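PDB 6FAK: afamin from Homo sapiens, which carries hydrophobic molecules in body fluids, binding vitamin E and keeping lipid-modified Wnt proteins soluble and active. Local coordinates for residues Tyr410-Thr415 against Arg528-Leu533; Leu414-Pro419 against Leu492-Thr497; Tyr498-Phe503 against Leu536-Thr541; Leu158-His163 against Ile186-Tyr191. All coordinates share one frame; numbering follows the deposited sequence. Where two conformers were deposited one is given.

Overall arrangement
From the N terminus, contact 4 comes first: residues 158-163 and 186-191 close a short loop between helices 154-171 and 177-209, in the first albumin repeat. The other three contacts fall in the third repeat, with centres about 11 Å apart, and lie about 30 to 40 Å from contact 4, centre to centre. Contacts 1 and 2 both start from the C-terminal part of helix 376-417; contact 2 closes the shorter loop, to the segment after helix 485-490, and contact 1 reaches on to helix 521-536. Contact 3 follows contact 2 in series but crosses contact 1, tying residues 498-503 to the end of helix 521-536. Lys-416 of contact 2 meets Leu-540 of contact 3.

Contact 1 of 4, residues Tyr410-Thr415 against Arg528-Leu533; sequences YLIRLT and RFLVNL
Thr-415, whose hydroxyl lies against Val-531, donates to the flat peptide carbonyl of Leu-411, and the oxygen there is met from opposite faces of the plane by the hydroxyl and the backbone N of Thr-415. Thr-415 OG1 donates over 2.8 Å to Leu-411 O, tilted 24° from that plane. With OG1 anti to the carbonyl carbon and beside the backbone N (chi1 -55°), the buried hydroxyl spends its proton on its own helix and can then lie against a purely apolar neighbour: Val-531 CG1 is 3.5 Å from Thr-415 OG1, and CG2 is scarcely farther. Threonine suits the place because its hydroxyl is satisfied within its own helix while CG2 packs. The segments lie in the largely helical third albumin domain, on helices 376-417 and 521-536; their short axes approach to 9.3 Å at 37°, their directions broadly alike. Leu-411 CD2 meets Val-531 CG2 at 4.0 Å, the two side chains crossing at about a right angle. Leu-530 uses its fork to serve two partners, CD2 lying 4.1 Å from Leu-411 CB and CD1 lying 4.0 Å from Ile-412 CG1. Beyond them, Leu-530 also touches Phe-549 of helix 542-560, while Thr-415 and Val-531 share Leu-426 of helix 423-440.

Contact 2 of 4, residues Leu414-Pro419 against Leu492-Thr497; sequences LTKIAP and LKADKT
Lys-416 meets the loop through its backbone: its O accepts from Asp-495 N at 2.9 Å in a fairly straight bond (160° at the hydrogen), and Ala-494 CA makes a CH...O contact with the same oxygen at 3.3 Å. Ala-494 CB rests 3.9 Å from Lys-416 CB, a small methyl that lets the loop come close to the helix. The lysine tail bends away, and NZ forms a salt bridge with Asp-542 and a hydrogen bond with Leu-540 O. Ile-417 comes next, its CG1 in the crowded position between N and carbonyl carbon (chi1 71°) and its CG2 pointed at the loop, 3.9 Å from Lys-493 O and 4.2 Å from Leu-492 CB. Here, in the third albumin domain, helix 376-417 ends, Ala-418 being the first residue to leave helical angles, and carbonyls at such an end look for partners beyond the helix. Ile-417 O takes a hydrogen from a water at 2.7 Å, which also donates to Lys-493 O, and another from Asn-471. Pro-419 then sets CD 4.2 Å from Asp-495 CB. Asp-495 folds its own loop as an Asx turn: OD1 accepts from Thr-497 N and, at 2.7 Å, from Thr-497 OG1, both from one face of the carboxylate, while OD2 bonds Gln-420. An alanine at Asp-495 would probably leave these donors of Thr-497 and Gln-420 without their acceptor and the turn less firmly held.

Contact 3 of 4, residues Tyr498-Phe503 against Leu536-Thr541; sequences YVPPPF and LKHELT
Phe-503 packs its ring atoms CD2 and CE2 against Leu-536, with CD2 3.9 Å from Leu-536 CB and CE2 3.8 Å from Leu-536 N, the two side chains sliding past each other in opposite directions. One ring face is approached, toward its rim, by Pro-501 O from its own segment. A broad, rigid aromatic suits this spot, since the same ring touches Asn-532 and Lys-535 on helix 521-536 and Phe-508. An alanine at Phe-503 would probably open a gap beside Leu-536, Asn-532 and Lys-535, leaving Leu-536 without this aromatic neighbour. In the third albumin domain this is where helix 521-536 gives way to helix 542-560: Lys-537 leaves the helical angles, a type I turn runs from Lys-537 to Leu-540, and Thr-541 is the N-cap of the next helix. His-538, within that turn, was modelled in two conformers; in the one described, Tyr-498 makes a T-shaped pair with it, ring planes at 81° and ring centroids 5.5 Å apart. With CG anti to the backbone N (chi1 174°), the tyrosine supplies the edge, its CD2 standing 4.1 Å from His-538 CG over one imidazole face. Pro-500, having no N-H to satisfy, also meets the histidine; the two side chains cross at about a right angle, Pro-500 CD lying 3.8 Å from His-538 CD2. Tyr-498 also touches Pro-419 and Lys-535.

Contact 4 of 4, residues Leu158-His163 against Ile186-Tyr191; sequences LTVAVH and IPVTQY
Segments 158-163 and 186-191 are helical and run antiparallel, their axes 10.1 Å apart at 178°, with Val-160 CA and Val-188 CA the nearest pair at 6.5 Å. They form a helical hairpin in the first albumin domain, between helix 154-171 and the N-terminal part of helix 177-209, which runs on toward the second, and the disulfide Cys-171 to Cys-180 joins the two arms near the turn. Helix 177-209 is kinked where the N atoms of Pro-187 and Val-188 have no bond to the preceding turn; Pro-187 has no N-H to give, which suits it to this break. No hydrogen bond crosses between the segments; small branched side chains suit helices lying side by side, and they make most of the contact. Val-188 CG1 lies 4.1 Å from Val-160 CG1 and 4.0 Å from Val-160 O, while its other methyl, CG2, lies 4.1 Å from His-163 CB. The imidazole of His-163 leads away from the hairpin partner, and its NE2 is hydrogen-bonded to Glu-288. In Tyr-191, chi1 (-177°) sets CG anti to the backbone N, and the ring comes beside Thr-159 and Val-160. Its CE2 is 4.2 Å from Thr-159 CG2, the methyl being the part of this threonine that packs, whereas OG1 bonds Pro-155 O. The far end of the tyrosine reaches helix 288-295, where OH bonds Gln-291, and its side chain lies about 3 Å from a bound triethylene glycol, probably from the crystallisation liquor. At the edge of the tyrosine ring, in its plane, Val-160 CG2 sits 3.8 Å from Tyr-191 CD2.

Contact 1 of 4, residues Tyr410-Thr415 against Arg528-Leu533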
loop_
_atom_site.group_PDB
_atom_site.type_symbol
_atom_site.label_atom_id
_atom_site.label_comp_id
_atom_site.label_asym_id
_atom_site.label_seq_id
_atom_site.Cartn_x
_atom_site.Cartn_y
_atom_site.Cartn_z
ATOM N N TYR A 410 0.412 -4.787 19.449
ATOM C CA TYR A 410 1.173 -4.677 18.196
ATOM C C TYR A 410 2.280 -3.612 18.222
ATOM O O TYR A 410 3.383 -3.829 17.688
ATOM C CB TYR A 410 0.261 -4.480 16.974
ATOM C CG TYR A 410 -0.418 -5.785 16.554
ATOM C CD1 TYR A 410 0.328 -6.952 16.383
ATOM C CD2 TYR A 410 -1.777 -5.856 16.300
ATOM C CE1 TYR A 410 -0.263 -8.147 16.003
ATOM C CE2 TYR A 410 -2.380 -7.067 15.934
ATOM C CZ TYR A 410 -1.607 -8.202 15.808
ATOM O OH TYR A 410 -2.130 -9.404 15.417
ATOM N N LEU A 411 1.962 -2.486 18.828
ATOM C CA LEU A 411 2.920 -1.409 19.005
ATOM C C LEU A 411 4.081 -1.857 19.865
ATOM O O LEU A 411 5.228 -1.568 19.550
ATOM C CB LEU A 411 2.212 -0.155 19.577
ATOM C CG LEU A 411 1.265 0.527 18.604
ATOM C CD1 LEU A 411 0.595 1.659 19.364
ATOM C CD2 LEU A 411 1.961 1.106 17.380
ATOM N N ILE A 412 3.812 -2.554 20.956
ATOM C CA ILE A 412 4.892 -3.113 21.790
ATOM C C ILE A 412 5.792 -4.093 20.971
ATOM O O ILE A 412 7.034 -3.951 20.920
ATOM C CB ILE A 412 4.324 -3.824 23.075
ATOM C CG1 ILE A 412 3.719 -2.784 24.031
ATOM C CG2 ILE A 412 5.449 -4.587 23.788
ATOM C CD1 ILE A 412 2.913 -3.344 25.201
ATOM N N ARG A 413 5.158 -5.039 20.302
ATOM C CA ARG A 413 5.866 -6.080 19.534
ATOM C C ARG A 413 6.670 -5.483 18.398
ATOM O O ARG A 413 7.837 -5.820 18.259
ATOM C CB ARG A 413 4.897 -7.138 18.987
ATOM C CG ARG A 413 4.621 -8.245 20.012
ATOM C CD ARG A 413 5.756 -9.306 20.065
ATOM N NE ARG A 413 6.718 -9.048 21.150
ATOM C CZ ARG A 413 8.012 -9.386 21.156
ATOM N NH1 ARG A 413 8.552 -10.044 20.124
ATOM N NH2 ARG A 413 8.763 -9.081 22.191
ATOM N N LEU A 414 6.052 -4.609 17.613
ATOM C CA LEU A 414 6.712 -3.995 16.498
ATOM C C LEU A 414 7.931 -3.168 16.948
ATOM O O LEU A 414 8.973 -3.168 16.288
ATOM C CB LEU A 414 5.770 -3.101 15.682
ATOM C CG LEU A 414 4.744 -3.729 14.727
ATOM C CD1 LEU A 414 3.633 -2.695 14.406
ATOM C CD2 LEU A 414 5.455 -4.139 13.448
ATOM N N THR A 415 7.752 -2.389 18.015
ATOM C CA THR A 415 8.841 -1.536 18.537
ATOM C C THR A 415 10.008 -2.395 19.073
ATOM O O THR A 415 11.161 -2.075 18.840
ATOM C CB THR A 415 8.318 -0.530 19.581
ATOM O OG1 THR A 415 7.251 0.244 19.004
ATOM C CG2 THR A 415 9.366 0.406 19.985
ATOM N N ARG A 528 2.044 7.269 20.251
ATOM C CA ARG A 528 3.429 7.716 20.293
ATOM C C ARG A 528 4.052 7.567 21.637
ATOM O O ARG A 528 5.210 7.179 21.729
ATOM C CB ARG A 528 3.618 9.165 19.886
ATOM C CG ARG A 528 3.252 9.493 18.469
ATOM C CD ARG A 528 3.507 10.991 18.323
ATOM N NE ARG A 528 3.041 11.489 17.048
ATOM C CZ ARG A 528 1.956 12.229 16.812
ATOM N NH1 ARG A 528 1.166 12.629 17.811
ATOM N NH2 ARG A 528 1.676 12.599 15.562
ATOM N N PHE A 529 3.275 7.857 22.668
ATOM C CA PHE A 529 3.728 7.631 24.059
ATOM C C PHE A 529 4.174 6.188 24.295
ATOM O O PHE A 529 5.280 5.928 24.835
ATOM C CB PHE A 529 2.631 8.088 25.064
ATOM C CG PHE A 529 2.943 7.765 26.488
ATOM C CD1 PHE A 529 2.583 6.533 27.037
ATOM C CD2 PHE A 529 3.581 8.688 27.283
ATOM C CE1 PHE A 529 2.901 6.201 28.347
ATOM C CE2 PHE A 529 3.926 8.364 28.606
ATOM C CZ PHE A 529 3.576 7.102 29.135
ATOM N N LEU A 530 3.319 5.249 23.887
ATOM C CA LEU A 530 3.614 3.830 24.083
ATOM C C LEU A 530 4.882 3.386 23.353
ATOM O O LEU A 530 5.716 2.683 23.939
ATOM C CB LEU A 530 2.458 2.959 23.696
ATOM C CG LEU A 530 2.690 1.463 23.874
ATOM C CD1 LEU A 530 3.116 0.992 25.256
ATOM C CD2 LEU A 530 1.405 0.758 23.514
ATOM N N VAL A 531 5.022 3.828 22.098
ATOM C CA VAL A 531 6.169 3.499 21.317
ATOM C C VAL A 531 7.437 4.063 21.958
ATOM O O VAL A 531 8.416 3.318 22.129
ATOM C CB VAL A 531 6.003 3.889 19.834
ATOM C CG1 VAL A 531 7.307 3.786 19.047
ATOM C CG2 VAL A 531 4.954 2.995 19.202
ATOM N N ASN A 532 7.427 5.339 22.289
ATOM C CA ASN A 532 8.583 5.962 22.981
ATOM C C ASN A 532 8.926 5.268 24.311
ATOM O O ASN A 532 10.097 5.030 24.631
ATOM C CB ASN A 532 8.388 7.477 23.155
ATOM C CG ASN A 532 8.400 8.217 21.833
ATOM O OD1 ASN A 532 9.174 7.862 20.931
ATOM N ND2 ASN A 532 7.583 9.252 21.708
ATOM N N LEU A 533 7.901 4.874 25.053
ATOM C CA LEU A 533 8.096 4.124 26.288
ATOM C C LEU A 533 8.817 2.785 26.079
ATOM O O LEU A 533 9.745 2.421 26.884
ATOM C CB LEU A 533 6.757 3.884 26.984
ATOM C CG LEU A 533 6.845 3.307 28.382
ATOM C CD1 LEU A 533 7.505 4.283 29.355
ATOM C CD2 LEU A 533 5.433 2.926 28.818
#

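Contact 2 of 4, residues Leu414-Pro419 against Leu492-Thr497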
loop_
_atom_site.group_PDB
_atom_site.type_symbol
_atom_site.label_atom_id
_atom_site.label_comp_id
_atom_site.label_asym_id
_atom_site.label_seq_id
_atom_site.Cartn_x
_atom_site.Cartn_y
_atom_site.Cartn_z
ATOM N N LEU A 414 6.052 -4.609 17.613
ATOM C CA LEU A 414 6.712 -3.995 16.498
ATOM C C LEU A 414 7.931 -3.168 16.948
ATOM O O LEU A 414 8.973 -3.168 16.288
ATOM C CB LEU A 414 5.770 -3.101 15.682
ATOM C CG LEU A 414 4.744 -3.729 14.727
ATOM C CD1 LEU A 414 3.633 -2.695 14.406
ATOM C CD2 LEU A 414 5.455 -4.139 13.448
ATOM N N THR A 415 7.752 -2.389 18.015
ATOM C CA THR A 415 8.841 -1.536 18.537
ATOM C C THR A 415 10.008 -2.395 19.073
ATOM O O THR A 415 11.161 -2.075 18.840
ATOM C CB THR A 415 8.318 -0.530 19.581
ATOM O OG1 THR A 415 7.251 0.244 19.004
ATOM C CG2 THR A 415 9.366 0.406 19.985
ATOM N N LYS A 416 9.709 -3.496 19.746
ATOM C CA LYS A 416 10.750 -4.449 20.158
ATOM C C LYS A 416 11.605 -5.001 19.004
ATOM O O LYS A 416 12.863 -5.162 19.124
ATOM C CB LYS A 416 10.134 -5.642 20.918
ATOM C CG LYS A 416 9.618 -5.331 22.300
ATOM C CD LYS A 416 10.729 -5.154 23.311
ATOM C CE LYS A 416 10.215 -5.163 24.759
ATOM N NZ LYS A 416 9.827 -6.482 25.357
ATOM N N ILE A 417 10.935 -5.368 17.925
ATOM C CA ILE A 417 11.564 -6.029 16.833
ATOM C C ILE A 417 12.264 -5.057 15.874
ATOM O O ILE A 417 13.217 -5.448 15.225
ATOM C CB ILE A 417 10.634 -7.029 16.039
ATOM C CG1 ILE A 417 9.598 -6.309 15.243
ATOM C CG2 ILE A 417 10.001 -8.099 16.944
ATOM C CD1 ILE A 417 8.890 -7.206 14.268
ATOM N N ALA A 418 11.746 -3.839 15.754
ATOM C CA ALA A 418 12.235 -2.807 14.799
ATOM C C ALA A 418 12.367 -1.433 15.465
ATOM O O ALA A 418 11.773 -0.467 15.002
ATOM C CB ALA A 418 11.322 -2.731 13.562
ATOM N N PRO A 419 13.101 -1.375 16.586
ATOM C CA PRO A 419 13.171 -0.136 17.371
ATOM C C PRO A 419 13.906 0.995 16.646
ATOM O O PRO A 419 13.738 2.141 17.068
ATOM C CB PRO A 419 13.910 -0.550 18.645
ATOM C CG PRO A 419 14.778 -1.687 18.196
ATOM C CD PRO A 419 13.920 -2.428 17.213
ATOM N N LEU A 492 10.298 -13.290 14.699
ATOM C CA LEU A 492 11.395 -12.448 15.164
ATOM C C LEU A 492 11.323 -12.202 16.658
ATOM O O LEU A 492 10.275 -12.075 17.204
ATOM C CB LEU A 492 11.406 -11.101 14.438
ATOM C CG LEU A 492 11.670 -11.139 12.932
ATOM C CD1 LEU A 492 11.821 -9.736 12.351
ATOM C CD2 LEU A 492 12.883 -11.992 12.580
ATOM N N LYS A 493 12.485 -12.075 17.280
ATOM C CA LYS A 493 12.588 -11.718 18.675
ATOM C C LYS A 493 13.055 -10.263 18.738
ATOM O O LYS A 493 13.451 -9.704 17.733
ATOM C CB LYS A 493 13.587 -12.663 19.332
ATOM C CG LYS A 493 13.070 -14.106 19.339
ATOM C CD LYS A 493 14.180 -15.078 19.687
ATOM C CE LYS A 493 13.640 -16.474 20.004
ATOM N NZ LYS A 493 14.607 -17.266 20.823
ATOM N N ALA A 494 12.983 -9.669 19.922
ATOM C CA ALA A 494 13.414 -8.291 20.126
ATOM C C ALA A 494 14.866 -8.090 19.644
ATOM O O ALA A 494 15.696 -9.009 19.717
ATOM C CB ALA A 494 13.235 -7.906 21.606
ATOM N N ASP A 495 15.180 -6.910 19.108
ATOM C CA ASP A 495 16.566 -6.623 18.801
ATOM C C ASP A 495 17.339 -6.220 20.064
ATOM O O ASP A 495 17.353 -5.044 20.450
ATOM C CB ASP A 495 16.712 -5.523 17.746
ATOM C CG ASP A 495 18.144 -5.301 17.347
ATOM O OD1 ASP A 495 19.088 -5.778 18.063
ATOM O OD2 ASP A 495 18.361 -4.632 16.315
ATOM N N LYS A 496 18.052 -7.149 20.664
ATOM C CA LYS A 496 18.689 -6.820 21.959
ATOM C C LYS A 496 19.971 -5.983 21.882
ATOM O O LYS A 496 20.487 -5.589 22.904
ATOM C CB LYS A 496 18.936 -8.050 22.809
ATOM C CG LYS A 496 17.671 -8.590 23.457
ATOM C CD LYS A 496 17.273 -9.872 22.772
ATOM C CE LYS A 496 15.904 -10.377 23.192
ATOM N NZ LYS A 496 15.363 -11.155 22.039
ATOM N N THR A 497 20.426 -5.665 20.686
ATOM C CA THR A 497 21.574 -4.763 20.517
ATOM C C THR A 497 21.176 -3.273 20.586
ATOM O O THR A 497 22.037 -2.400 20.650
ATOM C CB THR A 497 22.275 -5.021 19.169
ATOM O OG1 THR A 497 21.467 -4.576 18.056
ATOM C CG2 THR A 497 22.590 -6.533 18.975
HETATM O O HOH W 1 14.467 -7.846 15.487
#

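Contact 3 of 4, residues Tyr498-Phe503 against Leu536-Thr541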
loop_
_atom_site.group_PDB
_atom_site.type_symbol
_atom_site.label_atom_id
_atom_site.label_comp_id
_atom_site.label_asym_id
_atom_site.label_seq_id
_atom_site.Cartn_x
_atom_site.Cartn_y
_atom_site.Cartn_z
ATOM N N TYR A 498 19.875 -2.986 20.525
ATOM C CA TYR A 498 19.417 -1.634 20.445
ATOM C C TYR A 498 19.695 -0.856 21.735
ATOM O O TYR A 498 19.438 -1.333 22.809
ATOM C CB TYR A 498 17.910 -1.610 20.120
ATOM C CG TYR A 498 17.282 -0.244 20.158
ATOM C CD1 TYR A 498 17.442 0.675 19.110
ATOM C CD2 TYR A 498 16.478 0.130 21.217
ATOM C CE1 TYR A 498 16.820 1.933 19.172
ATOM C CE2 TYR A 498 15.886 1.381 21.268
ATOM C CZ TYR A 498 16.062 2.257 20.241
ATOM O OH TYR A 498 15.404 3.464 20.295
ATOM N N VAL A 499 20.174 0.367 21.574
ATOM C CA VAL A 499 20.283 1.359 22.654
ATOM C C VAL A 499 19.661 2.670 22.177
ATOM O O VAL A 499 20.065 3.199 21.155
ATOM C CB VAL A 499 21.779 1.584 23.079
ATOM C CG1 VAL A 499 21.912 2.684 24.165
ATOM C CG2 VAL A 499 22.372 0.257 23.598
ATOM N N PRO A 500 18.631 3.172 22.890
ATOM C CA PRO A 500 17.889 4.361 22.428
ATOM C C PRO A 500 18.729 5.636 22.589
ATOM O O PRO A 500 19.648 5.650 23.400
ATOM C CB PRO A 500 16.711 4.416 23.411
ATOM C CG PRO A 500 17.263 3.815 24.658
ATOM C CD PRO A 500 18.128 2.679 24.183
ATOM N N PRO A 501 18.405 6.698 21.846
ATOM C CA PRO A 501 18.917 8.006 22.221
ATOM C C PRO A 501 18.276 8.475 23.536
ATOM O O PRO A 501 17.403 7.813 24.055
ATOM C CB PRO A 501 18.427 8.867 21.079
ATOM C CG PRO A 501 17.039 8.308 20.832
ATOM C CD PRO A 501 17.201 6.832 20.960
ATOM N N PRO A 502 18.741 9.609 24.103
ATOM C CA PRO A 502 17.994 10.163 25.228
ATOM C C PRO A 502 16.631 10.591 24.735
ATOM O O PRO A 502 16.484 10.881 23.526
ATOM C CB PRO A 502 18.806 11.424 25.624
ATOM C CG PRO A 502 20.078 11.353 24.858
ATOM C CD PRO A 502 19.860 10.452 23.681
ATOM N N PHE A 503 15.656 10.580 25.619
ATOM C CA PHE A 503 14.347 11.097 25.357
ATOM C C PHE A 503 14.041 12.200 26.371
ATOM O O PHE A 503 14.289 12.029 27.560
ATOM C CB PHE A 503 13.278 10.029 25.515
ATOM C CG PHE A 503 13.346 8.944 24.489
ATOM C CD1 PHE A 503 12.997 9.187 23.143
ATOM C CD2 PHE A 503 13.794 7.700 24.829
ATOM C CE1 PHE A 503 13.086 8.163 22.168
ATOM C CE2 PHE A 503 13.899 6.681 23.865
ATOM C CZ PHE A 503 13.503 6.921 22.555
ATOM N N LEU A 536 12.378 3.449 25.224
ATOM C CA LEU A 536 13.077 3.842 26.460
ATOM C C LEU A 536 13.379 2.624 27.383
ATOM O O LEU A 536 14.504 2.463 27.867
ATOM C CB LEU A 536 12.314 4.916 27.186
ATOM C CG LEU A 536 12.941 5.252 28.575
ATOM C CD1 LEU A 536 14.329 5.850 28.468
ATOM C CD2 LEU A 536 11.989 6.162 29.326
ATOM N N LYS A 537 12.393 1.759 27.539
ATOM C CA LYS A 537 12.423 0.611 28.430
ATOM C C LYS A 537 12.423 -0.723 27.654
ATOM O O LYS A 537 11.746 -1.682 28.051
ATOM C CB LYS A 537 11.193 0.695 29.330
ATOM C CG LYS A 537 11.088 1.959 30.165
ATOM C CD LYS A 537 12.237 2.040 31.144
ATOM C CE LYS A 537 11.847 2.840 32.395
ATOM N NZ LYS A 537 13.047 3.481 32.978
ATOM N N HIS A 538 13.151 -0.755 26.540
ATOM C CA HIS A 538 13.244 -1.942 25.677
ATOM C C HIS A 538 13.655 -3.239 26.395
ATOM O O HIS A 538 13.259 -4.327 25.954
ATOM C CB HIS A 538 14.196 -1.685 24.480
ATOM C CG HIS A 538 15.636 -1.513 24.866
ATOM N ND1 HIS A 538 16.554 -2.544 24.790
ATOM C CD2 HIS A 538 16.321 -0.437 25.320
ATOM C CE1 HIS A 538 17.729 -2.114 25.205
ATOM N NE2 HIS A 538 17.623 -0.847 25.539
ATOM N N GLU A 539 14.437 -3.104 27.471
ATOM C CA GLU A 539 14.868 -4.231 28.310
ATOM C C GLU A 539 13.719 -4.972 29.017
ATOM O O GLU A 539 13.785 -6.179 29.209
ATOM C CB GLU A 539 15.964 -3.791 29.321
ATOM C CG GLU A 539 15.515 -2.969 30.535
ATOM C CD GLU A 539 15.247 -1.483 30.271
ATOM O OE1 GLU A 539 15.019 -0.786 31.299
ATOM O OE2 GLU A 539 15.278 -0.998 29.100
ATOM N N LEU A 540 12.670 -4.247 29.373
ATOM C CA LEU A 540 11.493 -4.814 30.050
ATOM C C LEU A 540 10.734 -5.825 29.191
ATOM O O LEU A 540 10.777 -5.774 27.950
ATOM C CB LEU A 540 10.509 -3.691 30.497
ATOM C CG LEU A 540 10.998 -2.669 31.530
ATOM C CD1 LEU A 540 9.817 -1.890 32.098
ATOM C CD2 LEU A 540 11.847 -3.304 32.626
ATOM N N THR A 541 10.054 -6.770 29.847
ATOM C CA THR A 541 9.223 -7.736 29.130
ATOM C C THR A 541 7.978 -7.035 28.569
ATOM O O THR A 541 7.566 -6.017 29.083
ATOM C CB THR A 541 8.701 -8.911 30.023
ATOM O OG1 THR A 541 7.835 -8.388 31.046
ATOM C CG2 THR A 541 9.840 -9.741 30.680
#

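Contact 4 of 4, residues Leu158-His163 against Ile186-Tyr191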
loop_
_atom_site.group_PDB
_atom_site.type_symbol
_atom_site.label_atom_id
_atom_site.label_comp_id
_atom_site.label_asym_id
_atom_site.label_seq_id
_atom_site.Cartn_x
_atom_site.Cartn_y
_atom_site.Cartn_z
ATOM N N LEU A 158 -6.394 10.583 -9.748
ATOM C CA LEU A 158 -7.459 11.289 -10.518
ATOM C C LEU A 158 -8.887 10.914 -10.048
ATOM O O LEU A 158 -9.771 11.765 -9.966
ATOM C CB LEU A 158 -7.323 11.024 -12.006
ATOM C CG LEU A 158 -6.094 11.584 -12.702
ATOM C CD1 LEU A 158 -5.954 10.951 -14.079
ATOM C CD2 LEU A 158 -6.128 13.085 -12.828
ATOM N N THR A 159 -9.125 9.648 -9.757
ATOM C CA THR A 159 -10.367 9.230 -9.153
ATOM C C THR A 159 -10.588 9.868 -7.776
ATOM O O THR A 159 -11.725 10.314 -7.431
ATOM C CB THR A 159 -10.433 7.690 -9.054
ATOM O OG1 THR A 159 -10.405 7.147 -10.377
ATOM C CG2 THR A 159 -11.708 7.226 -8.344
ATOM N N VAL A 160 -9.533 9.877 -6.977
ATOM C CA VAL A 160 -9.577 10.528 -5.681
ATOM C C VAL A 160 -9.930 12.029 -5.848
ATOM O O VAL A 160 -10.787 12.518 -5.132
ATOM C CB VAL A 160 -8.270 10.223 -4.867
ATOM C CG1 VAL A 160 -8.108 11.138 -3.669
ATOM C CG2 VAL A 160 -8.322 8.786 -4.382
ATOM N N ALA A 161 -9.322 12.734 -6.806
ATOM C CA ALA A 161 -9.609 14.164 -7.039
ATOM C C ALA A 161 -11.052 14.371 -7.428
ATOM O O ALA A 161 -11.677 15.318 -6.929
ATOM C CB ALA A 161 -8.707 14.754 -8.124
ATOM N N VAL A 162 -11.574 13.482 -8.265
ATOM C CA VAL A 162 -12.991 13.529 -8.687
ATOM C C VAL A 162 -13.942 13.404 -7.474
ATOM O O VAL A 162 -14.864 14.194 -7.323
ATOM C CB VAL A 162 -13.316 12.449 -9.755
ATOM C CG1 VAL A 162 -14.812 12.261 -9.935
ATOM C CG2 VAL A 162 -12.708 12.843 -11.094
ATOM N N HIS A 163 -13.719 12.393 -6.646
ATOM C CA HIS A 163 -14.523 12.184 -5.457
ATOM C C HIS A 163 -14.384 13.311 -4.434
ATOM O O HIS A 163 -15.396 13.726 -3.827
ATOM C CB HIS A 163 -14.271 10.813 -4.903
ATOM C CG HIS A 163 -14.929 9.769 -5.731
ATOM N ND1 HIS A 163 -16.089 9.141 -5.337
ATOM C CD2 HIS A 163 -14.699 9.367 -7.002
ATOM C CE1 HIS A 163 -16.485 8.318 -6.293
ATOM N NE2 HIS A 163 -15.658 8.437 -7.314
ATOM N N ILE A 186 -13.978 11.070 4.741
ATOM C CA ILE A 186 -13.447 9.831 5.311
ATOM C C ILE A 186 -13.341 8.669 4.311
ATOM O O ILE A 186 -12.252 8.066 4.197
ATOM C CB ILE A 186 -14.196 9.407 6.594
ATOM C CG1 ILE A 186 -13.802 10.354 7.738
ATOM C CG2 ILE A 186 -13.847 7.977 7.009
ATOM C CD1 ILE A 186 -14.823 10.364 8.840
ATOM N N PRO A 187 -14.445 8.326 3.608
ATOM C CA PRO A 187 -14.278 7.191 2.705
ATOM C C PRO A 187 -13.420 7.481 1.495
ATOM O O PRO A 187 -12.945 6.542 0.907
ATOM C CB PRO A 187 -15.675 6.860 2.225
ATOM C CG PRO A 187 -16.564 7.972 2.710
ATOM C CD PRO A 187 -15.853 8.739 3.757
ATOM N N VAL A 188 -13.256 8.746 1.121
ATOM C CA VAL A 188 -12.371 9.088 0.012
ATOM C C VAL A 188 -10.925 8.825 0.475
ATOM O O VAL A 188 -10.127 8.242 -0.268
ATOM C CB VAL A 188 -12.517 10.532 -0.468
ATOM C CG1 VAL A 188 -11.675 10.755 -1.703
ATOM C CG2 VAL A 188 -13.988 10.870 -0.824
ATOM N N THR A 189 -10.604 9.275 1.676
ATOM C CA THR A 189 -9.291 9.027 2.305
ATOM C C THR A 189 -8.968 7.550 2.489
ATOM O O THR A 189 -7.810 7.120 2.225
ATOM C CB THR A 189 -9.206 9.763 3.642
ATOM O OG1 THR A 189 -9.368 11.153 3.322
ATOM C CG2 THR A 189 -7.858 9.533 4.352
ATOM N N GLN A 190 -9.963 6.772 2.911
ATOM C CA GLN A 190 -9.776 5.339 3.057
ATOM C C GLN A 190 -9.466 4.650 1.722
ATOM O O GLN A 190 -8.677 3.704 1.669
ATOM C CB GLN A 190 -10.969 4.698 3.736
ATOM C CG GLN A 190 -11.054 5.147 5.194
ATOM C CD GLN A 190 -12.313 4.677 5.922
ATOM O OE1 GLN A 190 -13.366 4.404 5.310
ATOM N NE2 GLN A 190 -12.200 4.574 7.253
ATOM N N TYR A 191 -10.138 5.085 0.666
ATOM C CA TYR A 191 -9.913 4.561 -0.666
ATOM C C TYR A 191 -8.446 4.814 -1.086
ATOM O O TYR A 191 -7.690 3.904 -1.486
ATOM C CB TYR A 191 -10.857 5.241 -1.620
ATOM C CG TYR A 191 -10.762 4.727 -3.013
ATOM C CD1 TYR A 191 -11.430 3.572 -3.373
ATOM C CD2 TYR A 191 -10.023 5.400 -3.983
ATOM C CE1 TYR A 191 -11.371 3.090 -4.664
ATOM C CE2 TYR A 191 -9.949 4.925 -5.286
ATOM C CZ TYR A 191 -10.619 3.766 -5.624
ATOM O OH TYR A 191 -10.573 3.258 -6.916
#